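Local coordinates for protein ribonucleoside-diphosphate reductase (Pseudomonas aeruginosa, PDB 5IM3) that probably reduces ribonucleoside diphosphates to the deoxyribonucleotides needed for DNA synthesis, under allosteric control by bound nucleotides such as dATP, at residues 406-412 with 423-429; 456-462 with 501-506; 430-434 with 477-481. All blocks are in the same frame, centred on the assembly; numbering follows the deposited sequence.

How the contacts relate
All three contacts belong to the barrel domain, and contact 1 is the one that touches dATP. Its centre lies about 11 Å from that of contact 2 and about 13 Å from that of contact 3, while contacts 2 and 3 stay apart, their nearest atoms about 7 Å from each other. Contact 2 backs the nucleotide-binding loop: His458 NE2 is 2.8 Å from Val409 O, and Asp460 OD1 is 3.0 Å from Leu412 N. Contact 3 continues along helix 427-440, where Leu430 and Val433 pack on the Trp406 ring. Contacts 1 and 3 both touch the second subunit, which also contributes to this dATP site.

Contact 1: residues 406-412 with 423-429; sequences WTPVRAL and SQGVVPF. With DTP (2'-deoxyadenosine 5'-triphosphate), chain G.
Val409 CG1 stands anti to its backbone nitrogen (chi1 176°) and Val426 CG1 anti to its carbonyl carbon (chi1 -58°), and the two methyls meet at 3.7 Å. Val409, with Val426 packed behind it, lines a dATP pocket on the ten-stranded alpha-beta barrel, at the subunit interface, consistent with the specificity site of class I reductases. No direct hydrogen bond joins the two segments. Gly425 instead lays its bare CA against the backbone of Ala411 and Leu412 and makes a CA-H...O contact to Arg410 O. Its N donates to Ser423 OG at 3.0 Å, closing an ST turn. Farther along the chain, Phe429 CB packs on Trp406 CZ3, and the Phe429 ring turns its edge to the adenine, CZ lying 3.7 Å from DTP N3. Arg410, bent at chi3 (63°), runs along the sugar so that DTP C5' sits over the centre of its guanidinium. Arg410 NH2 bonds DTP O3G at 2.9 Å, its NH1 reaches DTP O1G weakly, and Asp380 holds its NE in a salt bridge. One water ties both segments to the nucleotide: it donates to Arg410 O and lies 2.9 Å from Ser423 OG and 2.8 Å from DTP O3'.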
# COMPACT_ATOMS: atom_id res chain seq x y z
N TRP A 406 -35.19 14.11 -11.10
CA TRP A 406 -35.30 14.71 -9.78
C TRP A 406 -34.69 16.10 -9.70
O TRP A 406 -34.70 16.71 -8.63
CB TRP A 406 -34.66 13.79 -8.74
CG TRP A 406 -35.59 12.69 -8.37
CD1 TRP A 406 -35.75 11.49 -9.01
CD2 TRP A 406 -36.52 12.69 -7.29
NE1 TRP A 406 -36.73 10.75 -8.39
CE2 TRP A 406 -37.21 11.47 -7.33
CE3 TRP A 406 -36.84 13.61 -6.29
CZ2 TRP A 406 -38.20 11.14 -6.41
CZ3 TRP A 406 -37.82 13.28 -5.37
CH2 TRP A 406 -38.49 12.06 -5.44
N THR A 407 -34.19 16.63 -10.81
CA THR A 407 -33.54 17.94 -10.80
C THR A 407 -34.42 19.05 -10.25
O THR A 407 -33.89 19.92 -9.54
CB THR A 407 -33.08 18.27 -12.22
OG1 THR A 407 -32.06 17.34 -12.62
CG2 THR A 407 -32.53 19.69 -12.31
N PRO A 408 -35.73 19.12 -10.52
CA PRO A 408 -36.51 20.28 -10.06
C PRO A 408 -36.61 20.41 -8.55
O PRO A 408 -36.93 21.51 -8.07
CB PRO A 408 -37.90 20.05 -10.69
CG PRO A 408 -37.66 19.11 -11.82
CD PRO A 408 -36.53 18.22 -11.38
N VAL A 409 -36.34 19.35 -7.80
CA VAL A 409 -36.58 19.35 -6.35
C VAL A 409 -35.44 20.09 -5.66
O VAL A 409 -34.26 19.80 -5.88
CB VAL A 409 -36.72 17.91 -5.84
CG1 VAL A 409 -36.86 17.88 -4.32
CG2 VAL A 409 -37.91 17.24 -6.50
N ARG A 410 -35.80 21.04 -4.79
CA ARG A 410 -34.82 21.96 -4.21
C ARG A 410 -33.84 21.24 -3.29
O ARG A 410 -34.17 20.22 -2.66
CB ARG A 410 -35.53 23.08 -3.45
CG ARG A 410 -36.38 22.63 -2.28
CD ARG A 410 -37.21 23.78 -1.73
NE ARG A 410 -38.16 24.28 -2.72
CZ ARG A 410 -39.11 25.17 -2.47
NH1 ARG A 410 -39.25 25.68 -1.25
NH2 ARG A 410 -39.94 25.54 -3.44
N ALA A 411 -32.64 21.79 -3.19
CA ALA A 411 -31.50 21.10 -2.61
C ALA A 411 -31.33 21.45 -1.13
O ALA A 411 -32.05 22.28 -0.57
CB ALA A 411 -30.23 21.44 -3.39
N LEU A 412 -30.35 20.81 -0.50
CA LEU A 412 -30.01 21.10 0.88
C LEU A 412 -29.81 22.60 1.07
O LEU A 412 -29.14 23.26 0.27
CB LEU A 412 -28.74 20.35 1.29
CG LEU A 412 -28.20 20.63 2.70
CD1 LEU A 412 -29.14 20.08 3.76
CD2 LEU A 412 -26.80 20.07 2.87
N SER A 423 -34.72 22.80 3.67
CA SER A 423 -34.79 21.49 3.06
C SER A 423 -33.50 20.71 3.30
O SER A 423 -32.41 21.28 3.43
CB SER A 423 -35.02 21.60 1.55
OG SER A 423 -35.07 20.33 0.94
N GLN A 424 -33.63 19.39 3.38
CA GLN A 424 -32.50 18.48 3.41
C GLN A 424 -32.15 17.94 2.03
O GLN A 424 -31.25 17.10 1.92
CB GLN A 424 -32.77 17.32 4.37
CG GLN A 424 -33.00 17.77 5.80
CD GLN A 424 -31.89 18.68 6.30
OE1 GLN A 424 -30.71 18.33 6.23
NE2 GLN A 424 -32.26 19.86 6.79
N GLY A 425 -32.82 18.41 0.99
CA GLY A 425 -32.48 18.03 -0.36
C GLY A 425 -33.21 16.80 -0.84
O GLY A 425 -34.17 16.31 -0.24
N VAL A 426 -32.72 16.28 -1.97
CA VAL A 426 -33.44 15.24 -2.69
C VAL A 426 -33.19 13.86 -2.10
O VAL A 426 -34.02 12.96 -2.25
CB VAL A 426 -33.06 15.28 -4.18
CG1 VAL A 426 -33.37 16.65 -4.77
CG2 VAL A 426 -31.59 14.93 -4.38
N VAL A 427 -32.06 13.65 -1.42
CA VAL A 427 -31.67 12.29 -1.04
C VAL A 427 -32.67 11.65 -0.09
O VAL A 427 -32.98 10.47 -0.28
CB VAL A 427 -30.23 12.29 -0.50
CG1 VAL A 427 -29.87 10.94 0.10
CG2 VAL A 427 -29.27 12.60 -1.65
N PRO A 428 -33.21 12.33 0.92
CA PRO A 428 -34.22 11.66 1.76
C PRO A 428 -35.44 11.20 0.99
O PRO A 428 -36.06 10.20 1.36
CB PRO A 428 -34.59 12.74 2.79
CG PRO A 428 -33.40 13.60 2.87
CD PRO A 428 -32.82 13.64 1.48
N PHE A 429 -35.81 11.91 -0.08
CA PHE A 429 -36.88 11.45 -0.94
C PHE A 429 -36.44 10.29 -1.82
O PHE A 429 -37.20 9.34 -2.05
CB PHE A 429 -37.40 12.62 -1.78
CG PHE A 429 -38.04 13.70 -0.96
CD1 PHE A 429 -39.10 13.41 -0.13
CD2 PHE A 429 -37.57 15.00 -1.00
CE1 PHE A 429 -39.69 14.39 0.63
CE2 PHE A 429 -38.15 15.98 -0.23
CZ PHE A 429 -39.22 15.68 0.58
PG DTP G . -43.19 27.16 -1.91
O1G DTP G . -42.20 27.26 -0.79
O2G DTP G . -43.52 28.51 -2.54
O3G DTP G . -42.72 26.22 -3.02
PB DTP G . -45.25 25.15 -1.73
O1B DTP G . -44.96 24.78 -3.13
O2B DTP G . -46.76 25.23 -1.49
O3B DTP G . -44.58 26.56 -1.41
PA DTP G . -44.25 22.60 -1.07
O1A DTP G . -44.54 22.50 -2.49
O2A DTP G . -45.16 21.65 -0.33
O3A DTP G . -44.63 24.10 -0.71
O5' DTP G . -42.74 22.24 -0.81
C5' DTP G . -41.67 22.75 -1.63
C4' DTP G . -40.42 21.94 -1.40
O4' DTP G . -40.17 21.83 0.02
C3' DTP G . -40.45 20.52 -1.95
O3' DTP G . -39.19 20.19 -2.54
C2' DTP G . -40.70 19.66 -0.72
C1' DTP G . -40.06 20.47 0.40
N9 DTP G . -40.71 20.32 1.69
C8 DTP G . -41.85 20.96 2.10
N7 DTP G . -42.26 20.60 3.29
C5 DTP G . -41.33 19.66 3.70
C6 DTP G . -41.19 18.91 4.88
N6 DTP G . -42.03 18.98 5.91
N1 DTP G . -40.13 18.07 4.97
C2 DTP G . -39.28 18.00 3.94
N3 DTP G . -39.31 18.66 2.78
C4 DTP G . -40.36 19.48 2.72
O HOH W 1 -36.73 19.66 -1.29

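Contact 2: residues 456-462 with 501-506; sequences TWHLDIE and WTLFSP
Trp501 reaches across to Thr456 with its indole N-H: NE1 donates to Thr456 O over 3.0 Å, almost straight at 172°. The oxygen lies in the indole plane, yet the donor stands above the carbonyl plane, 61° out of it, and so is not on a lone pair. The same ring brings CZ2 to within 3.6 Å of Trp457 CB. This is the tight end of the contact, and it continues into the backbone, where Phe504 N donates to Trp457 O at 2.8 Å. Trp457 holds CG between its backbone N and carbonyl carbon (chi1 51°), and from there the ring presents its edge to Phe504 O and to Pro506, with CZ3 3.9 Å from Pro506 CA. Leu503 is closely packed too, its CB 3.7 Å from Leu459 CD2 and its CD1 against Ile461 CG2. A single beta bridge, His458 with Phe504, fastens the loop leading from barrel strand 450-455 into helix 461-465 to strand 500-504, itself paired antiparallel with 539-543. His458 sets NE2 3.6 Å from Pro506 CD. The rotation of its ring is fixed from both nitrogens, since His458 ND1 accepts from Asp460 N at 3.1 Å and its NE2 bonds Val409 O. Toward solvent the grip slackens. The backbone bond from Leu459 N to Phe504 O is weak and bent. Farther out, Glu462 barely grazes Leu503, OE1 to CD1 4.4 Å, and its carboxylate forms a salt bridge with Lys540.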
# COMPACT_ATOMS: atom_id res chain seq x y z
N THR A 456 -26.08 18.59 -13.31
CA THR A 456 -24.75 18.67 -12.71
C THR A 456 -24.52 19.93 -11.88
O THR A 456 -23.57 19.95 -11.08
CB THR A 456 -23.68 18.58 -13.81
OG1 THR A 456 -24.02 17.53 -14.72
CG2 THR A 456 -22.32 18.28 -13.21
N TRP A 457 -25.34 20.96 -12.03
CA TRP A 457 -25.24 22.14 -11.18
C TRP A 457 -26.09 22.03 -9.92
O TRP A 457 -26.05 22.93 -9.08
CB TRP A 457 -25.65 23.40 -11.96
CG TRP A 457 -26.97 23.30 -12.67
CD1 TRP A 457 -27.17 23.08 -14.00
CD2 TRP A 457 -28.28 23.41 -12.08
NE1 TRP A 457 -28.51 23.05 -14.28
CE2 TRP A 457 -29.21 23.25 -13.12
CE3 TRP A 457 -28.74 23.63 -10.78
CZ2 TRP A 457 -30.59 23.30 -12.90
CZ3 TRP A 457 -30.11 23.68 -10.57
CH2 TRP A 457 -31.02 23.52 -11.62
N HIS A 458 -26.86 20.95 -9.77
CA HIS A 458 -27.72 20.79 -8.61
C HIS A 458 -26.88 20.72 -7.34
O HIS A 458 -25.87 20.02 -7.28
CB HIS A 458 -28.56 19.52 -8.76
CG HIS A 458 -29.74 19.44 -7.84
ND1 HIS A 458 -29.62 19.11 -6.51
CD2 HIS A 458 -31.06 19.63 -8.07
CE1 HIS A 458 -30.82 19.11 -5.96
NE2 HIS A 458 -31.71 19.42 -6.88
N LEU A 459 -27.32 21.45 -6.31
CA LEU A 459 -26.51 21.58 -5.10
C LEU A 459 -26.33 20.27 -4.35
O LEU A 459 -25.40 20.15 -3.55
CB LEU A 459 -27.12 22.64 -4.18
CG LEU A 459 -26.25 23.88 -4.00
CD1 LEU A 459 -26.98 24.90 -3.16
CD2 LEU A 459 -24.92 23.52 -3.36
N ASP A 460 -27.19 19.28 -4.58
CA ASP A 460 -27.04 17.98 -3.96
C ASP A 460 -26.19 17.02 -4.79
O ASP A 460 -26.09 15.84 -4.45
CB ASP A 460 -28.42 17.35 -3.69
CG ASP A 460 -29.23 18.12 -2.66
OD1 ASP A 460 -28.63 18.79 -1.80
OD2 ASP A 460 -30.47 18.05 -2.73
N ILE A 461 -25.55 17.51 -5.86
CA ILE A 461 -24.90 16.61 -6.81
C ILE A 461 -23.81 15.78 -6.13
O ILE A 461 -23.64 14.60 -6.44
CB ILE A 461 -24.34 17.40 -8.01
CG1 ILE A 461 -23.82 16.43 -9.09
CG2 ILE A 461 -23.22 18.34 -7.58
CD1 ILE A 461 -24.89 15.54 -9.69
N GLU A 462 -23.06 16.39 -5.21
CA GLU A 462 -21.94 15.68 -4.59
C GLU A 462 -22.42 14.49 -3.77
O GLU A 462 -21.85 13.40 -3.85
CB GLU A 462 -21.11 16.65 -3.73
CG GLU A 462 -20.37 17.70 -4.55
CD GLU A 462 -19.73 18.77 -3.69
OE1 GLU A 462 -20.41 19.31 -2.79
OE2 GLU A 462 -18.54 19.08 -3.92
N TRP A 501 -17.24 26.05 -11.87
CA TRP A 501 -18.59 25.52 -11.98
C TRP A 501 -19.33 25.80 -10.68
O TRP A 501 -18.82 25.48 -9.61
CB TRP A 501 -18.55 24.01 -12.28
CG TRP A 501 -19.88 23.36 -12.47
CD1 TRP A 501 -20.49 22.46 -11.64
CD2 TRP A 501 -20.78 23.55 -13.57
NE1 TRP A 501 -21.70 22.08 -12.15
CE2 TRP A 501 -21.90 22.73 -13.34
CE3 TRP A 501 -20.74 24.32 -14.73
CZ2 TRP A 501 -22.98 22.67 -14.22
CZ3 TRP A 501 -21.81 24.26 -15.61
CH2 TRP A 501 -22.92 23.44 -15.35
N THR A 502 -20.51 26.40 -10.78
CA THR A 502 -21.27 26.84 -9.62
C THR A 502 -22.49 25.95 -9.43
O THR A 502 -23.23 25.68 -10.38
CB THR A 502 -21.70 28.30 -9.76
OG1 THR A 502 -20.54 29.13 -9.95
CG2 THR A 502 -22.45 28.76 -8.52
N LEU A 503 -22.70 25.50 -8.20
CA LEU A 503 -23.86 24.70 -7.84
C LEU A 503 -24.95 25.60 -7.27
O LEU A 503 -24.68 26.51 -6.48
CB LEU A 503 -23.48 23.62 -6.82
CG LEU A 503 -22.24 22.79 -7.14
CD1 LEU A 503 -22.04 21.69 -6.11
CD2 LEU A 503 -22.34 22.20 -8.54
N PHE A 504 -26.19 25.35 -7.69
CA PHE A 504 -27.35 26.12 -7.27
C PHE A 504 -28.44 25.18 -6.79
O PHE A 504 -28.49 24.01 -7.18
CB PHE A 504 -27.93 26.98 -8.41
CG PHE A 504 -26.97 27.97 -8.99
CD1 PHE A 504 -26.71 29.17 -8.35
CD2 PHE A 504 -26.34 27.72 -10.20
CE1 PHE A 504 -25.84 30.09 -8.90
CE2 PHE A 504 -25.47 28.64 -10.75
CZ PHE A 504 -25.22 29.83 -10.10
N SER A 505 -29.31 25.70 -5.98
CA SER A 505 -30.55 24.96 -5.75
C SER A 505 -31.58 25.34 -6.81
O SER A 505 -31.72 26.53 -7.14
CB SER A 505 -31.12 25.25 -4.37
OG SER A 505 -32.37 24.60 -4.21
N PRO A 506 -32.31 24.38 -7.38
CA PRO A 506 -33.25 24.73 -8.45
C PRO A 506 -34.31 25.74 -8.03
O PRO A 506 -34.81 26.48 -8.89
CB PRO A 506 -33.87 23.38 -8.83
CG PRO A 506 -33.64 22.50 -7.66
CD PRO A 506 -32.34 22.94 -7.07

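Contact 3: residues 430-434 with 477-481; sequences LKVVN and RTHDM
The Asn434 amide and the Asp480 carboxylate meet through their polar atoms, with no stacking, their planes 51° apart. At one corner of the amide, Asn434 OD1 accepts from Asp480 N at 2.7 Å, the donor lying in the carbonyl plane. At the other, Asn434 ND2 donates to Asp480 OD2 over 3.2 Å; that oxygen uses its anti lone pair and sits 17° out of the amide plane. The two bonds grip backbone and side chain of a single residue and hold the amide against rotation. With CG anti to the backbone N (chi1 180°), Asn434 extends from the helix into the type I turn running from Thr478 to Met481, past Thr478 CB, which lies 3.5 Å from Asn434 OD1. One helical turn earlier, Lys431 curls at chi2 and chi3 until NZ reaches Arg477 O at 2.8 Å, again in the carbonyl plane. The ammonium bonds Asp474 O as well, so one lysine links two loop carbonyls to the helix. Beside these polar bonds Met481 sets its sulfur against two aliphatic branches, SD being 3.9 Å from Leu430 CD2 and 3.8 Å from Val433 CG1. Helix 427-440 is thereby pinned to the loop just ahead of barrel strand 482-487. Leu430, Val433 and Met481 also pack on strand 450-455, Val432 and Val433 lean on helix 382-395, and Lys431 and Val432 touch Asp435 of the second subunit.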
# COMPACT_ATOMS: atom_id res chain seq x y z
N LEU A 430 -35.20 10.32 -2.32
CA LEU A 430 -34.70 9.19 -3.09
C LEU A 430 -34.68 7.92 -2.26
O LEU A 430 -34.84 6.83 -2.79
CB LEU A 430 -33.31 9.49 -3.64
CG LEU A 430 -33.31 10.59 -4.70
CD1 LEU A 430 -31.88 10.91 -5.11
CD2 LEU A 430 -34.14 10.19 -5.90
N LYS A 431 -34.50 8.06 -0.95
CA LYS A 431 -34.59 6.90 -0.08
C LYS A 431 -35.99 6.30 -0.10
O LYS A 431 -36.16 5.08 -0.03
CB LYS A 431 -34.19 7.28 1.34
CG LYS A 431 -34.36 6.15 2.35
CD LYS A 431 -33.31 5.07 2.15
CE LYS A 431 -31.96 5.54 2.68
NZ LYS A 431 -31.01 4.41 2.78
N VAL A 432 -37.01 7.16 -0.18
CA VAL A 432 -38.38 6.66 -0.31
C VAL A 432 -38.55 5.94 -1.65
O VAL A 432 -39.18 4.88 -1.72
CB VAL A 432 -39.38 7.82 -0.16
CG1 VAL A 432 -40.81 7.31 -0.32
CG2 VAL A 432 -39.21 8.51 1.19
N VAL A 433 -37.99 6.50 -2.72
CA VAL A 433 -38.00 5.83 -4.02
C VAL A 433 -37.33 4.47 -3.90
O VAL A 433 -37.87 3.44 -4.33
CB VAL A 433 -37.29 6.70 -5.07
CG1 VAL A 433 -37.11 5.92 -6.37
CG2 VAL A 433 -38.06 7.98 -5.31
N ASN A 434 -36.14 4.45 -3.31
CA ASN A 434 -35.36 3.23 -3.18
C ASN A 434 -36.17 2.12 -2.51
O ASN A 434 -36.18 0.98 -2.97
CB ASN A 434 -34.09 3.52 -2.39
CG ASN A 434 -33.22 2.30 -2.21
OD1 ASN A 434 -32.35 2.02 -3.02
ND2 ASN A 434 -33.47 1.56 -1.13
N ARG A 477 -27.27 6.50 1.27
CA ARG A 477 -27.10 5.46 0.26
C ARG A 477 -28.46 5.01 -0.25
O ARG A 477 -29.44 4.97 0.50
CB ARG A 477 -26.35 4.25 0.84
CG ARG A 477 -24.89 4.15 0.46
CD ARG A 477 -24.20 5.47 0.63
NE ARG A 477 -22.76 5.34 0.84
CZ ARG A 477 -21.95 6.37 1.04
NH1 ARG A 477 -22.45 7.60 1.04
NH2 ARG A 477 -20.65 6.18 1.23
N THR A 478 -28.51 4.65 -1.53
CA THR A 478 -29.68 4.01 -2.14
C THR A 478 -29.16 2.81 -2.94
O THR A 478 -28.91 2.92 -4.14
CB THR A 478 -30.47 4.99 -3.03
OG1 THR A 478 -29.62 5.48 -4.08
CG2 THR A 478 -31.00 6.17 -2.22
N HIS A 479 -29.00 1.67 -2.27
CA HIS A 479 -28.40 0.49 -2.88
C HIS A 479 -29.33 -0.23 -3.85
O HIS A 479 -28.89 -1.18 -4.50
CB HIS A 479 -27.95 -0.50 -1.81
CG HIS A 479 -26.92 0.05 -0.87
ND1 HIS A 479 -27.17 0.25 0.47
CD2 HIS A 479 -25.65 0.46 -1.08
CE1 HIS A 479 -26.09 0.75 1.05
NE2 HIS A 479 -25.15 0.88 0.13
N ASP A 480 -30.59 0.17 -3.95
CA ASP A 480 -31.55 -0.51 -4.82
C ASP A 480 -32.09 0.42 -5.90
O ASP A 480 -33.13 0.13 -6.50
CB ASP A 480 -32.69 -1.09 -3.98
CG ASP A 480 -32.19 -1.89 -2.79
OD1 ASP A 480 -31.91 -3.09 -2.96
OD2 ASP A 480 -32.06 -1.31 -1.70
N MET A 481 -31.40 1.52 -6.17
CA MET A 481 -31.83 2.52 -7.12
C MET A 481 -30.65 2.90 -8.00
O MET A 481 -29.53 3.06 -7.51
CB MET A 481 -32.37 3.77 -6.41
CG MET A 481 -32.99 4.82 -7.32
SD MET A 481 -33.32 6.38 -6.48
CE MET A 481 -31.66 7.05 -6.39